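231aa long hypothetical protein-L-isoaspartate O-methyltransferase (Sulfolobus tokodaii, PDB 1VBF) probably methylates L-isoaspartyl residues in damaged peptides and proteins, taking the methyl group from S-adenosyl-L-methionine, as a step in their repair or degradation. Local coordinates at residues K70-L75 with P134-V139; I160-I165 with L173-K178; N52-N57 with G82-L87. All blocks are in the same frame, centred on the assembly; numbering follows the deposited sequence.

Contact 1: K70-L75 with P134-V139; sequences KGQKVL and PYDRVV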
loop_
_atom_site.group_PDB
_atom_site.type_symbol
_atom_site.label_atom_id
_atom_site.label_comp_id
_atom_site.label_asym_id
_atom_site.label_seq_id
_atom_site.Cartn_x
_atom_site.Cartn_y
_atom_site.Cartn_z
ATOM N N LYS B 70 -32.252 30.492 -21.749
ATOM C CA LYS B 70 -33.036 30.442 -22.990
ATOM C C LYS B 70 -32.195 30.423 -24.246
ATOM O O LYS B 70 -31.148 31.053 -24.313
ATOM C CB LYS B 70 -33.945 31.667 -23.127
ATOM C CG LYS B 70 -34.817 32.036 -21.939
ATOM C CD LYS B 70 -35.437 33.429 -22.156
ATOM C CE LYS B 70 -36.245 33.899 -20.941
ATOM N NZ LYS B 70 -36.779 35.290 -21.124
ATOM N N GLY B 71 -32.692 29.716 -25.248
ATOM C CA GLY B 71 -32.029 29.670 -26.533
ATOM C C GLY B 71 -30.621 29.148 -26.694
ATOM O O GLY B 71 -29.937 29.550 -27.624
ATOM N N GLN B 72 -30.165 28.271 -25.809
ATOM C CA GLN B 72 -28.828 27.726 -25.985
ATOM C C GLN B 72 -28.942 26.337 -26.627
ATOM O O GLN B 72 -30.014 25.718 -26.640
ATOM C CB GLN B 72 -28.095 27.586 -24.648
ATOM C CG GLN B 72 -27.923 28.855 -23.858
ATOM C CD GLN B 72 -27.170 28.634 -22.548
ATOM O OE1 GLN B 72 -27.581 27.832 -21.700
ATOM N NE2 GLN B 72 -26.073 29.352 -22.379
ATOM N N LYS B 73 -27.830 25.861 -27.174
ATOM C CA LYS B 73 -27.786 24.531 -27.750
ATOM C C LYS B 73 -26.817 23.846 -26.809
ATOM O O LYS B 73 -25.677 24.295 -26.648
ATOM C CB LYS B 73 -27.214 24.562 -29.161
ATOM C CG LYS B 73 -27.560 23.336 -29.985
ATOM C CD LYS B 73 -27.108 23.555 -31.406
ATOM C CE LYS B 73 -27.707 22.550 -32.366
ATOM N NZ LYS B 73 -27.423 23.006 -33.755
ATOM N N VAL B 74 -27.266 22.767 -26.184
ATOM C CA VAL B 74 -26.443 22.056 -25.217
ATOM C C VAL B 74 -26.117 20.632 -25.608
ATOM O O VAL B 74 -27.008 19.865 -25.968
ATOM C CB VAL B 74 -27.157 22.024 -23.839
ATOM C CG1 VAL B 74 -26.372 21.174 -22.838
ATOM C CG2 VAL B 74 -27.368 23.451 -23.348
ATOM N N LEU B 75 -24.839 20.278 -25.536
ATOM C CA LEU B 75 -24.410 18.916 -25.833
ATOM C C LEU B 75 -24.210 18.217 -24.485
ATOM O O LEU B 75 -23.511 18.747 -23.619
ATOM C CB LEU B 75 -23.092 18.922 -26.613
ATOM C CG LEU B 75 -22.443 17.539 -26.760
ATOM C CD1 LEU B 75 -23.252 16.702 -27.724
ATOM C CD2 LEU B 75 -21.014 17.667 -27.251
ATOM N N PRO B 134 -21.907 23.766 -33.447
ATOM C CA PRO B 134 -21.751 24.805 -32.415
ATOM C C PRO B 134 -22.603 24.628 -31.173
ATOM O O PRO B 134 -23.826 24.722 -31.248
ATOM C CB PRO B 134 -22.070 26.100 -33.169
ATOM C CG PRO B 134 -22.174 25.673 -34.635
ATOM C CD PRO B 134 -22.677 24.272 -34.582
ATOM N N TYR B 135 -21.978 24.339 -30.032
ATOM C CA TYR B 135 -22.744 24.179 -28.796
ATOM C C TYR B 135 -22.422 25.326 -27.856
ATOM O O TYR B 135 -21.338 25.913 -27.918
ATOM C CB TYR B 135 -22.425 22.864 -28.082
ATOM C CG TYR B 135 -22.808 21.634 -28.852
ATOM C CD1 TYR B 135 -21.850 20.872 -29.510
ATOM C CD2 TYR B 135 -24.137 21.268 -28.986
ATOM C CE1 TYR B 135 -22.212 19.781 -30.283
ATOM C CE2 TYR B 135 -24.508 20.178 -29.764
ATOM C CZ TYR B 135 -23.544 19.436 -30.403
ATOM O OH TYR B 135 -23.934 18.329 -31.111
ATOM N N ASP B 136 -23.374 25.654 -26.992
ATOM C CA ASP B 136 -23.176 26.721 -26.020
ATOM C C ASP B 136 -22.596 26.135 -24.747
ATOM O O ASP B 136 -21.766 26.752 -24.093
ATOM C CB ASP B 136 -24.510 27.408 -25.698
ATOM C CG ASP B 136 -25.011 28.278 -26.845
ATOM O OD1 ASP B 136 -24.539 29.439 -26.944
ATOM O OD2 ASP B 136 -25.857 27.785 -27.643
ATOM N N ARG B 137 -23.020 24.921 -24.426
ATOM C CA ARG B 137 -22.596 24.254 -23.216
ATOM C C ARG B 137 -22.429 22.764 -23.469
ATOM O O ARG B 137 -23.031 22.207 -24.398
ATOM C CB ARG B 137 -23.675 24.429 -22.137
ATOM C CG ARG B 137 -24.154 25.846 -21.890
ATOM C CD ARG B 137 -23.189 26.614 -21.031
ATOM N NE ARG B 137 -22.880 27.914 -21.604
ATOM C CZ ARG B 137 -23.123 29.058 -20.990
ATOM N NH1 ARG B 137 -23.678 29.022 -19.795
ATOM N NH2 ARG B 137 -22.802 30.216 -21.556
ATOM N N VAL B 138 -21.628 22.125 -22.615
ATOM C CA VAL B 138 -21.407 20.692 -22.664
ATOM C C VAL B 138 -21.249 20.152 -21.240
ATOM O O VAL B 138 -20.528 20.729 -20.427
ATOM C CB VAL B 138 -20.144 20.334 -23.439
ATOM C CG1 VAL B 138 -19.949 18.841 -23.382
ATOM C CG2 VAL B 138 -20.241 20.814 -24.865
ATOM N N VAL B 139 -21.935 19.057 -20.930
ATOM C CA VAL B 139 -21.838 18.432 -19.616
ATOM C C VAL B 139 -21.451 16.994 -19.856
ATOM O O VAL B 139 -22.023 16.349 -20.729
ATOM C CB VAL B 139 -23.174 18.338 -18.906
ATOM C CG1 VAL B 139 -22.965 18.335 -17.387
ATOM C CG2 VAL B 139 -24.065 19.421 -19.371
#
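Strands 73-77 and 135-140 run parallel through the middle of a Rossmann-like methyltransferase sheet, as its strands 1 and 4, and this contact covers the start of their pairing. Q72 enters first. Its CB leans on that of D136, and its extended chain carries NE2 over one face of the R137 guanidinium, 3.3 Å from R137 CZ, with the amide turned 70° from that plane. Two donors meet here, so the approach is packing; Q72 OE1 is held by H69 N, and R137 NH1 by L66 O and the carboxylate of D67. At K73 the backbone is gripped twice by one residue: K73 N donates to the anti lone pair of D136 OD2 (2.8 Å), while D136 N donates almost along the C=O axis of K73 O (2.7 Å). K156 also reaches D136 OD2 in a salt bridge, which should favour the ionised carboxylate. The K73 side chain stretches past P134 O, 3.5 Å from K73 CD, towards a salt bridge with E132. V74 turns to the same face as R137 and rests CG2 on its CB. L75 bonds on both sides of V138, L75 N to R137 O (2.9 Å) and V139 N to L75 O (3.1 Å). The backbone sets L75 CB 3.4 Å from the centroid of the Y135 ring, 9° off the ring normal, in a CH-pi contact.

Contact 2: I160-I165 with L173-K178; sequences IMILPI and LYKVIK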
loop_
_atom_site.group_PDB
_atom_site.type_symbol
_atom_site.label_atom_id
_atom_site.label_comp_id
_atom_site.label_asym_id
_atom_site.label_seq_id
_atom_site.Cartn_x
_atom_site.Cartn_y
_atom_site.Cartn_z
ATOM N N ILE B 160 -19.053 27.101 -22.320
ATOM C CA ILE B 160 -18.643 26.581 -21.024
ATOM C C ILE B 160 -18.843 25.098 -21.022
ATOM O O ILE B 160 -19.884 24.625 -21.469
ATOM C CB ILE B 160 -19.504 27.166 -19.891
ATOM C CG1 ILE B 160 -19.179 28.648 -19.733
ATOM C CG2 ILE B 160 -19.324 26.359 -18.581
ATOM C CD1 ILE B 160 -20.054 29.324 -18.718
HETATM N N MSE B 161 -17.843 24.369 -20.530
HETATM C CA MSE B 161 -17.944 22.915 -20.422
HETATM C C MSE B 161 -17.623 22.449 -19.008
HETATM O O MSE B 161 -16.723 22.981 -18.360
HETATM C CB MSE B 161 -17.006 22.205 -21.396
HETATM C CG MSE B 161 -17.029 20.673 -21.253
HETATM SE SE MSE B 161 -15.862 19.730 -22.531
HETATM C CE MSE B 161 -16.826 18.085 -22.629
ATOM N N ILE B 162 -18.376 21.467 -18.529
ATOM C CA ILE B 162 -18.144 20.902 -17.215
ATOM C C ILE B 162 -17.957 19.394 -17.345
ATOM O O ILE B 162 -18.792 18.717 -17.943
ATOM C CB ILE B 162 -19.318 21.234 -16.256
ATOM C CG1 ILE B 162 -19.234 22.712 -15.876
ATOM C CG2 ILE B 162 -19.283 20.355 -14.976
ATOM C CD1 ILE B 162 -20.285 23.184 -14.914
ATOM N N LEU B 163 -16.844 18.875 -16.823
ATOM C CA LEU B 163 -16.574 17.437 -16.853
ATOM C C LEU B 163 -15.583 17.021 -15.805
ATOM O O LEU B 163 -14.786 17.839 -15.358
ATOM C CB LEU B 163 -16.003 16.975 -18.192
ATOM C CG LEU B 163 -14.823 17.658 -18.911
ATOM C CD1 LEU B 163 -13.978 18.543 -18.025
ATOM C CD2 LEU B 163 -13.987 16.572 -19.533
ATOM N N PRO B 164 -15.612 15.738 -15.397
ATOM C CA PRO B 164 -14.688 15.196 -14.396
ATOM C C PRO B 164 -13.457 14.664 -15.149
ATOM O O PRO B 164 -13.587 13.859 -16.080
ATOM C CB PRO B 164 -15.467 14.043 -13.761
ATOM C CG PRO B 164 -16.849 14.118 -14.376
ATOM C CD PRO B 164 -16.664 14.758 -15.702
ATOM N N ILE B 165 -12.272 15.128 -14.774
ATOM C CA ILE B 165 -11.055 14.646 -15.410
ATOM C C ILE B 165 -10.185 13.890 -14.411
ATOM O O ILE B 165 -9.908 14.370 -13.313
ATOM C CB ILE B 165 -10.194 15.797 -15.993
ATOM C CG1 ILE B 165 -10.970 16.543 -17.076
ATOM C CG2 ILE B 165 -8.884 15.225 -16.569
ATOM C CD1 ILE B 165 -10.187 17.675 -17.651
ATOM N N LEU B 173 -13.680 17.769 -10.717
ATOM C CA LEU B 173 -14.739 18.356 -11.526
ATOM C C LEU B 173 -14.189 19.654 -12.119
ATOM O O LEU B 173 -13.712 20.526 -11.395
ATOM C CB LEU B 173 -15.963 18.616 -10.627
ATOM C CG LEU B 173 -17.417 18.605 -11.141
ATOM C CD1 LEU B 173 -17.937 20.015 -11.206
ATOM C CD2 LEU B 173 -17.497 17.924 -12.488
ATOM N N TYR B 174 -14.232 19.791 -13.434
ATOM C CA TYR B 174 -13.708 21.007 -14.029
ATOM C C TYR B 174 -14.707 21.828 -14.824
ATOM O O TYR B 174 -15.506 21.287 -15.589
ATOM C CB TYR B 174 -12.550 20.710 -14.970
ATOM C CG TYR B 174 -11.258 20.350 -14.322
ATOM C CD1 TYR B 174 -10.968 19.031 -13.984
ATOM C CD2 TYR B 174 -10.306 21.331 -14.067
ATOM C CE1 TYR B 174 -9.756 18.698 -13.409
ATOM C CE2 TYR B 174 -9.082 21.011 -13.486
ATOM C CZ TYR B 174 -8.818 19.695 -13.162
ATOM O OH TYR B 174 -7.614 19.386 -12.583
ATOM N N LYS B 175 -14.637 23.142 -14.646
ATOM C CA LYS B 175 -15.484 24.058 -15.388
ATOM C C LYS B 175 -14.546 24.730 -16.405
ATOM O O LYS B 175 -13.651 25.508 -16.053
ATOM C CB LYS B 175 -16.116 25.090 -14.449
ATOM C CG LYS B 175 -17.041 26.067 -15.152
ATOM C CD LYS B 175 -17.643 27.040 -14.167
ATOM C CE LYS B 175 -18.500 28.062 -14.871
ATOM N NZ LYS B 175 -19.346 28.770 -13.889
ATOM N N VAL B 176 -14.760 24.420 -17.672
ATOM C CA VAL B 176 -13.914 24.921 -18.737
ATOM C C VAL B 176 -14.564 26.002 -19.573
ATOM O O VAL B 176 -15.648 25.796 -20.103
ATOM C CB VAL B 176 -13.534 23.767 -19.668
ATOM C CG1 VAL B 176 -12.614 24.240 -20.754
ATOM C CG2 VAL B 176 -12.910 22.674 -18.873
ATOM N N ILE B 177 -13.917 27.153 -19.696
ATOM C CA ILE B 177 -14.478 28.208 -20.532
ATOM C C ILE B 177 -13.609 28.313 -21.770
ATOM O O ILE B 177 -12.438 28.646 -21.682
ATOM C CB ILE B 177 -14.490 29.572 -19.838
ATOM C CG1 ILE B 177 -15.407 29.536 -18.615
ATOM C CG2 ILE B 177 -14.968 30.619 -20.810
ATOM C CD1 ILE B 177 -15.443 30.841 -17.888
ATOM N N LYS B 178 -14.178 28.037 -22.928
ATOM C CA LYS B 178 -13.381 28.076 -24.131
ATOM C C LYS B 178 -12.738 29.419 -24.452
ATOM O O LYS B 178 -13.346 30.482 -24.285
ATOM C CB LYS B 178 -14.203 27.596 -25.317
ATOM C CG LYS B 178 -13.369 27.323 -26.541
ATOM C CD LYS B 178 -14.193 26.581 -27.545
ATOM C CE LYS B 178 -13.430 26.256 -28.813
ATOM N NZ LYS B 178 -14.347 25.539 -29.758
#
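Four backbone hydrogen bonds form the first shell, in two reciprocal pairs. M161 N reaches V176 O (2.7 Å) and V176 N returns to M161 O (2.5 Å), nearly along the C=O axis; one step on, L163 N meets Y174 O (3.0 Å) and Y174 N meets L163 O (2.8 Å), this last donor lying 32° above the carbonyl plane. Between and beyond these hydrogen-bonded pairs stand the non-hydrogen-bonded pairs I160-I177, I162-K175 and P164-L173, all on one face of the sheet. There I160 and I177 run alongside each other in the same direction, I160 CG1 and I177 CG1 4.0 Å apart. K175 runs out fully extended, its CG brushing I162 CG1 and I160 CG2, and L173 CD2 closes on I162 CG2 at 3.9 Å. The strands form a beta hairpin at strands 5 and 6 of the sheet; in the classic methyltransferase fold strand 7 is inserted between these two, whereas here, as in isoaspartyl methyltransferases generally, they are neighbours. On the other face M161 touches V176 only near its root, the extended selenomethionine arm leading away to P151 and to V138 and V140 of strand 135-140. L163, with CG wedged between the backbone N and the carbonyl carbon (chi1 49°), brings CD1 within 4.0 Å of Y174 CB. I165 runs roughly perpendicular to the Y174 side chain, I165 CB lying 3.9 Å from Y174 CD1. Farther out, K175 NZ bonds E65 O; Y174 OH bonds NZ of K172, just before the segment; L173, K175, V176 and I177 pack on strand 184-191. I165 also touches Y203 of a second subunit.

Contact 3: N52-N57 with G82-L87; sequences NTTALN and GYYTAL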
loop_
_atom_site.group_PDB
_atom_site.type_symbol
_atom_site.label_atom_id
_atom_site.label_comp_id
_atom_site.label_asym_id
_atom_site.label_seq_id
_atom_site.Cartn_x
_atom_site.Cartn_y
_atom_site.Cartn_z
ATOM N N ASN B 52 -23.912 4.001 -12.905
ATOM C CA ASN B 52 -24.735 4.716 -11.935
ATOM C C ASN B 52 -25.244 6.055 -12.429
ATOM O O ASN B 52 -24.807 6.580 -13.458
ATOM C CB ASN B 52 -23.948 4.994 -10.659
ATOM C CG ASN B 52 -23.458 3.735 -9.978
ATOM O OD1 ASN B 52 -24.211 2.781 -9.769
ATOM N ND2 ASN B 52 -22.183 3.733 -9.610
ATOM N N THR B 53 -26.166 6.618 -11.665
ATOM C CA THR B 53 -26.715 7.922 -11.982
ATOM C C THR B 53 -26.026 8.849 -11.017
ATOM O O THR B 53 -26.033 8.581 -9.824
ATOM C CB THR B 53 -28.207 8.020 -11.656
ATOM O OG1 THR B 53 -28.851 6.787 -11.984
ATOM C CG2 THR B 53 -28.836 9.143 -12.447
ATOM N N THR B 54 -25.442 9.932 -11.512
ATOM C CA THR B 54 -24.788 10.879 -10.620
ATOM C C THR B 54 -25.723 11.257 -9.459
ATOM O O THR B 54 -26.962 11.273 -9.601
ATOM C CB THR B 54 -24.412 12.171 -11.340
ATOM O OG1 THR B 54 -23.478 11.899 -12.385
ATOM C CG2 THR B 54 -23.782 13.119 -10.388
ATOM N N ALA B 55 -25.123 11.549 -8.311
ATOM C CA ALA B 55 -25.868 11.953 -7.137
ATOM C C ALA B 55 -26.602 13.244 -7.467
ATOM O O ALA B 55 -26.047 14.144 -8.126
ATOM C CB ALA B 55 -24.930 12.180 -5.996
ATOM N N LEU B 56 -27.844 13.337 -6.997
ATOM C CA LEU B 56 -28.665 14.502 -7.258
ATOM C C LEU B 56 -27.994 15.785 -6.818
ATOM O O LEU B 56 -28.032 16.795 -7.539
ATOM C CB LEU B 56 -30.011 14.394 -6.551
ATOM C CG LEU B 56 -31.284 14.819 -7.309
ATOM C CD1 LEU B 56 -32.344 15.258 -6.303
ATOM C CD2 LEU B 56 -31.005 15.954 -8.258
ATOM N N ASN B 57 -27.403 15.760 -5.626
ATOM C CA ASN B 57 -26.744 16.952 -5.132
ATOM C C ASN B 57 -25.618 17.353 -6.086
ATOM O O ASN B 57 -25.420 18.532 -6.385
ATOM C CB ASN B 57 -26.207 16.721 -3.724
ATOM C CG ASN B 57 -26.519 17.900 -2.776
ATOM O OD1 ASN B 57 -26.077 19.044 -2.995
ATOM N ND2 ASN B 57 -27.289 17.622 -1.718
ATOM N N GLY B 82 -31.929 9.878 -18.519
ATOM C CA GLY B 82 -32.640 11.026 -19.062
ATOM C C GLY B 82 -33.095 12.149 -18.157
ATOM O O GLY B 82 -33.531 13.187 -18.662
ATOM N N TYR B 83 -32.999 11.973 -16.837
ATOM C CA TYR B 83 -33.415 13.016 -15.895
ATOM C C TYR B 83 -32.697 14.376 -16.029
ATOM O O TYR B 83 -33.343 15.441 -16.038
ATOM C CB TYR B 83 -33.263 12.522 -14.466
ATOM C CG TYR B 83 -33.504 13.613 -13.464
ATOM C CD1 TYR B 83 -34.783 14.119 -13.256
ATOM C CD2 TYR B 83 -32.453 14.194 -12.778
ATOM C CE1 TYR B 83 -35.021 15.206 -12.370
ATOM C CE2 TYR B 83 -32.666 15.291 -11.889
ATOM C CZ TYR B 83 -33.952 15.789 -11.689
ATOM O OH TYR B 83 -34.167 16.840 -10.811
ATOM N N TYR B 84 -31.372 14.368 -16.115
ATOM C CA TYR B 84 -30.691 15.646 -16.249
ATOM C C TYR B 84 -30.936 16.194 -17.656
ATOM O O TYR B 84 -30.870 17.413 -17.887
ATOM C CB TYR B 84 -29.180 15.521 -15.971
ATOM C CG TYR B 84 -28.855 15.102 -14.556
ATOM C CD1 TYR B 84 -28.374 13.833 -14.287
ATOM C CD2 TYR B 84 -29.089 15.958 -13.477
ATOM C CE1 TYR B 84 -28.141 13.412 -13.009
ATOM C CE2 TYR B 84 -28.854 15.541 -12.170
ATOM C CZ TYR B 84 -28.379 14.265 -11.950
ATOM O OH TYR B 84 -28.133 13.839 -10.671
ATOM N N THR B 85 -31.232 15.285 -18.587
ATOM C CA THR B 85 -31.492 15.679 -19.955
ATOM C C THR B 85 -32.782 16.493 -19.901
ATOM O O THR B 85 -32.820 17.623 -20.387
ATOM C CB THR B 85 -31.657 14.457 -20.877
ATOM O OG1 THR B 85 -30.709 13.452 -20.508
ATOM C CG2 THR B 85 -31.405 14.853 -22.336
ATOM N N ALA B 86 -33.827 15.935 -19.290
ATOM C CA ALA B 86 -35.094 16.656 -19.137
ATOM C C ALA B 86 -34.915 18.080 -18.545
ATOM O O ALA B 86 -35.413 19.045 -19.121
ATOM C CB ALA B 86 -36.059 15.854 -18.269
ATOM N N LEU B 87 -34.218 18.218 -17.410
ATOM C CA LEU B 87 -34.000 19.531 -16.793
ATOM C C LEU B 87 -33.350 20.546 -17.732
ATOM O O LEU B 87 -33.660 21.739 -17.671
ATOM C CB LEU B 87 -33.136 19.411 -15.537
ATOM C CG LEU B 87 -33.615 18.541 -14.361
ATOM C CD1 LEU B 87 -32.570 18.603 -13.257
ATOM C CD2 LEU B 87 -34.979 19.010 -13.834
#
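Y84 carries most of this contact, reaching from the first turn of helix 83-91 to the bend where strand 51-53 gives way to helix 56-65. Its CB points toward residues 52-57, and CG, anti to the carbonyl carbon (chi1 -64°), directs the ring to residues 53-56. Y83 CD2 of the preceding residue lies 3.8 Å above the plane of the Y84 ring, over its centre, and the ring also stacks with W141. Along the ring, Y84 CE1 comes within 4.4 Å of T53 CG2, while L56 CD2 approaches obliquely, 4.5 Å from Y84 CE2. T54 O meets the rim of the ring, close to the ring plane. At the tip, Y84 OH donates to T54 O over 3.0 Å, arriving from 64° above the carbonyl plane and so away from its lone pairs. The A55 carbonyl is close too, with 3.3 Å between Y84 OH and A55 O, just where A55 occupies the N-cap position of helix 56-65. L56 completes the patch, roughly perpendicular to Y83, with L56 CD2 4.0 Å from Y83 CE2. G82 is the N-cap of helix 83-91, and G82 O accepts from A86 N (2.8 Å). T85 OG1 bonds E76, near the end of strand 73-77. This strand, glycine-rich loop and helix match motif I, which in related S-adenosylmethionine-dependent methyltransferases forms part of the cofactor site; the same role is probable here.

In the fold
All three contacts are largely buried, but contact 1 has exposed G71 and P134 at its start, while none of the touching residues of contacts 2 and 3 is exposed. Contacts 1 and 2 belong to the same sheet and touch: strands 135-140 and 159-165 are neighbours, and V138 probably exchanges backbone hydrogen bonds with I160 and I162. Contact 1 is parallel and mixes strand pairing with charged groups; contact 2 is antiparallel, mostly aliphatic, and reaches another subunit through I165. Contact 3 lies off the main sheet, its centre about 17 Å from each of the others, and depends on tyrosine rings and a tyrosine hydroxyl bonded to a backbone carbonyl. In sequence contacts 1 and 3 alternate: 70-75 falls between the two segments of contact 3.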